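Local coordinates for protein CalS10 (Micromonospora echinospora, PDB 6UK5) that binds S-adenosylmethionine and probably acts as the methyltransferase that methylates an amino pentose in calicheamicin biosynthesis, at residues E175-S183 with E195-A203. Numbering follows the deposited sequence.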
loop_
_atom_site.group_PDB
_atom_site.type_symbol
_atom_site.label_atom_id
_atom_site.label_comp_id
_atom_site.label_asym_id
_atom_site.label_seq_id
_atom_site.Cartn_x
_atom_site.Cartn_y
_atom_site.Cartn_z
ATOM N N GLU A 175 10.621 4.863 6.968
ATOM C CA GLU A 175 11.739 4.079 7.478
ATOM C C GLU A 175 11.304 3.459 8.799
ATOM O O GLU A 175 11.055 4.167 9.780
ATOM C CB GLU A 175 12.999 4.928 7.591
ATOM C CG GLU A 175 13.606 5.272 6.224
ATOM C CD GLU A 175 13.909 4.034 5.393
ATOM O OE1 GLU A 175 14.274 2.997 5.995
ATOM O OE2 GLU A 175 13.780 4.111 4.149
ATOM N N GLY A 176 11.210 2.132 8.810
ATOM C CA GLY A 176 10.746 1.353 9.935
ATOM C C GLY A 176 9.299 0.908 9.854
ATOM O O GLY A 176 8.881 0.085 10.677
ATOM N N ARG A 177 8.521 1.426 8.905
ATOM C CA ARG A 177 7.166 0.932 8.698
ATOM C C ARG A 177 6.696 1.347 7.310
ATOM O O ARG A 177 7.103 2.388 6.788
ATOM C CB ARG A 177 6.192 1.419 9.772
ATOM C CG ARG A 177 5.948 2.903 9.790
ATOM C CD ARG A 177 4.722 3.206 10.616
ATOM N NE ARG A 177 4.255 4.570 10.422
ATOM C CZ ARG A 177 3.154 5.060 10.978
ATOM N NH1 ARG A 177 2.409 4.296 11.765
ATOM N NH2 ARG A 177 2.799 6.314 10.748
ATOM N N THR A 178 5.827 0.527 6.726
ATOM C CA THR A 178 5.087 0.871 5.519
ATOM C C THR A 178 3.596 0.789 5.809
ATOM O O THR A 178 3.136 -0.132 6.492
ATOM C CB THR A 178 5.437 -0.062 4.368
ATOM O OG1 THR A 178 4.415 -1.055 4.229
ATOM C CG2 THR A 178 6.735 -0.742 4.666
ATOM N N VAL A 179 2.847 1.755 5.287
ATOM C CA VAL A 179 1.424 1.882 5.565
ATOM C C VAL A 179 0.682 1.892 4.237
ATOM O O VAL A 179 0.906 2.775 3.399
ATOM C CB VAL A 179 1.131 3.154 6.377
ATOM C CG1 VAL A 179 -0.350 3.268 6.685
ATOM C CG2 VAL A 179 1.975 3.160 7.647
ATOM N N ALA A 180 -0.192 0.908 4.047
ATOM C CA ALA A 180 -1.069 0.825 2.891
ATOM C C ALA A 180 -2.509 1.062 3.322
ATOM O O ALA A 180 -2.913 0.688 4.427
ATOM C CB ALA A 180 -0.956 -0.537 2.201
ATOM N N ARG A 181 -3.281 1.695 2.444
ATOM C CA ARG A 181 -4.683 1.957 2.728
ATOM C C ARG A 181 -5.492 1.835 1.449
ATOM O O ARG A 181 -5.105 2.385 0.413
ATOM C CB ARG A 181 -4.905 3.348 3.325
ATOM C CG ARG A 181 -6.280 3.491 3.962
ATOM C CD ARG A 181 -6.694 4.937 4.096
ATOM N NE ARG A 181 -6.962 5.530 2.791
ATOM C CZ ARG A 181 -7.257 6.810 2.593
ATOM N NH1 ARG A 181 -7.305 7.648 3.622
ATOM N NH2 ARG A 181 -7.492 7.253 1.365
ATOM N N VAL A 182 -6.607 1.117 1.527
ATOM C CA VAL A 182 -7.605 1.079 0.468
ATOM C C VAL A 182 -8.907 1.568 1.082
ATOM O O VAL A 182 -9.327 1.068 2.132
ATOM C CB VAL A 182 -7.780 -0.335 -0.115
ATOM C CG1 VAL A 182 -8.882 -0.341 -1.172
ATOM C CG2 VAL A 182 -6.471 -0.852 -0.676
ATOM N N SER A 183 -9.538 2.543 0.439
ATOM C CA SER A 183 -10.768 3.120 0.952
ATOM C C SER A 183 -11.871 2.989 -0.085
ATOM O O SER A 183 -11.619 2.841 -1.283
ATOM C CB SER A 183 -10.584 4.595 1.329
ATOM O OG SER A 183 -10.341 5.392 0.185
ATOM N N GLU A 195 -15.614 3.341 4.185
ATOM C CA GLU A 195 -14.967 2.095 4.574
ATOM C C GLU A 195 -13.473 2.216 4.300
ATOM O O GLU A 195 -13.069 2.398 3.147
ATOM C CB GLU A 195 -15.549 0.903 3.813
ATOM C CG GLU A 195 -15.100 -0.447 4.367
ATOM C CD GLU A 195 -15.419 -1.601 3.439
ATOM O OE1 GLU A 195 -16.273 -1.425 2.545
ATOM O OE2 GLU A 195 -14.819 -2.683 3.608
ATOM N N GLU A 196 -12.661 2.119 5.350
ATOM C CA GLU A 196 -11.211 2.166 5.223
ATOM C C GLU A 196 -10.617 0.846 5.694
ATOM O O GLU A 196 -11.073 0.271 6.687
ATOM C CB GLU A 196 -10.597 3.305 6.035
ATOM C CG GLU A 196 -10.554 4.631 5.311
ATOM C CD GLU A 196 -10.102 5.763 6.210
ATOM O OE1 GLU A 196 -10.272 5.649 7.442
ATOM O OE2 GLU A 196 -9.572 6.765 5.688
ATOM N N ARG A 197 -9.595 0.372 4.986
ATOM C CA ARG A 197 -8.895 -0.850 5.365
ATOM C C ARG A 197 -7.401 -0.623 5.213
ATOM O O ARG A 197 -6.920 -0.314 4.119
ATOM C CB ARG A 197 -9.372 -2.035 4.530
ATOM C CG ARG A 197 -10.753 -2.485 4.961
ATOM C CD ARG A 197 -11.291 -3.606 4.113
ATOM N NE ARG A 197 -11.138 -4.880 4.807
ATOM C CZ ARG A 197 -11.790 -5.993 4.493
ATOM N NH1 ARG A 197 -12.665 -5.995 3.496
ATOM N NH2 ARG A 197 -11.574 -7.102 5.189
ATOM N N TRP A 198 -6.679 -0.785 6.319
ATOM C CA TRP A 198 -5.269 -0.449 6.416
ATOM C C TRP A 198 -4.410 -1.701 6.520
ATOM O O TRP A 198 -4.843 -2.736 7.033
ATOM C CB TRP A 198 -5.020 0.424 7.648
ATOM C CG TRP A 198 -5.768 1.720 7.648
ATOM C CD1 TRP A 198 -7.096 1.895 7.909
ATOM C CD2 TRP A 198 -5.233 3.024 7.397
ATOM N NE1 TRP A 198 -7.423 3.226 7.829
ATOM C CE2 TRP A 198 -6.298 3.940 7.516
ATOM C CE3 TRP A 198 -3.961 3.506 7.080
ATOM C CZ2 TRP A 198 -6.128 5.311 7.328
ATOM C CZ3 TRP A 198 -3.795 4.866 6.891
ATOM C CH2 TRP A 198 -4.872 5.752 7.017
ATOM N N LEU A 199 -3.180 -1.592 6.020
ATOM C CA LEU A 199 -2.132 -2.575 6.265
ATOM C C LEU A 199 -0.893 -1.845 6.760
ATOM O O LEU A 199 -0.388 -0.949 6.076
ATOM C CB LEU A 199 -1.798 -3.371 5.002
ATOM C CG LEU A 199 -2.772 -4.454 4.543
ATOM C CD1 LEU A 199 -2.314 -5.006 3.202
ATOM C CD2 LEU A 199 -2.877 -5.573 5.565
ATOM N N VAL A 200 -0.413 -2.213 7.944
ATOM C CA VAL A 200 0.822 -1.666 8.495
ATOM C C VAL A 200 1.810 -2.807 8.689
ATOM O O VAL A 200 1.551 -3.739 9.461
ATOM C CB VAL A 200 0.594 -0.907 9.809
ATOM C CG1 VAL A 200 1.919 -0.374 10.336
ATOM C CG2 VAL A 200 -0.370 0.242 9.586
ATOM N N GLY A 201 2.936 -2.733 7.985
ATOM C CA GLY A 201 4.034 -3.668 8.150
ATOM C C GLY A 201 5.233 -2.933 8.726
ATOM O O GLY A 201 5.596 -1.855 8.251
ATOM N N ASP A 202 5.833 -3.524 9.750
ATOM C CA ASP A 202 6.930 -2.869 10.450
ATOM C C ASP A 202 7.815 -3.942 11.074
ATOM O O ASP A 202 7.734 -5.120 10.711
ATOM C CB ASP A 202 6.375 -1.872 11.484
ATOM C CG ASP A 202 5.381 -2.514 12.436
ATOM O OD1 ASP A 202 5.458 -3.746 12.636
ATOM O OD2 ASP A 202 4.530 -1.784 12.989
ATOM N N ALA A 203 8.665 -3.531 12.019
ATOM C CA ALA A 203 9.567 -4.470 12.673
ATOM C C ALA A 203 8.799 -5.642 13.270
ATOM O O ALA A 203 9.235 -6.796 13.174
ATOM C CB ALA A 203 10.365 -3.746 13.761
#
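With CG of Arg-181 trans to the backbone N (chi1 -165°) and CG of Trp-198 trans to its own carbonyl carbon (chi1 -60°), the two side chains rise side by side from a non-hydrogen-bonded pair of the hairpin 177-188/191-202. The arginine's methylenes therefore lie over one face of the indole: CD is 3.6 Å from the centroid of the six-membered ring and near its normal, the criterion for a CH-pi contact. The guanidinium does not stack on the indole, because a bend at chi3 turns its plane almost perpendicular to the ring. Its stronger partner is Asp-170 on strand 165-174, which makes a salt bridge with NH2; OE2 of Glu-196 adds a second, 3.2 Å from NH1 of Arg-181. That oxygen sits well out of the guanidinium plane, so this bridge rests on charge alone. Val-179 meets the indole at its edge, near the ring plane, with CG1 3.6 Å from CE3 of Trp-198.

The backbone ladder is antiparallel, with six N-H...O bonds joining Thr-178 with Gly-201, Ala-180 with Leu-199 and Val-182 with Arg-197, each pair bonded both ways. The straightest runs from Ala-180 N to Leu-199 O (2.8 Å, 174°), while Arg-197 N to Val-182 O (2.9 Å) is the most bent. The side chains of Thr-178, Ala-180, Leu-199, Val-182 and Arg-197 start on the opposite face, where Ala-180 CB approaches Leu-199 CB at 4.1 Å.

This hairpin lies inside a mixed sheet separate from the largely parallel, Rossmann-like methyltransferase sheet; Glu-196's side chain is about 9 Å from bound S-adenosylmethionine. Strand 165-174 flanks 177-188 and strand 206-216 flanks 191-202, and Phe-209 of the latter stacks on Trp-198. Helix 20-32 packs on the Arg-181/Trp-198 face through Val-25, His-22 and Tyr-30, whereas Ala-180 and Val-182 pack against Val-182 and Leu-199 of the second subunit.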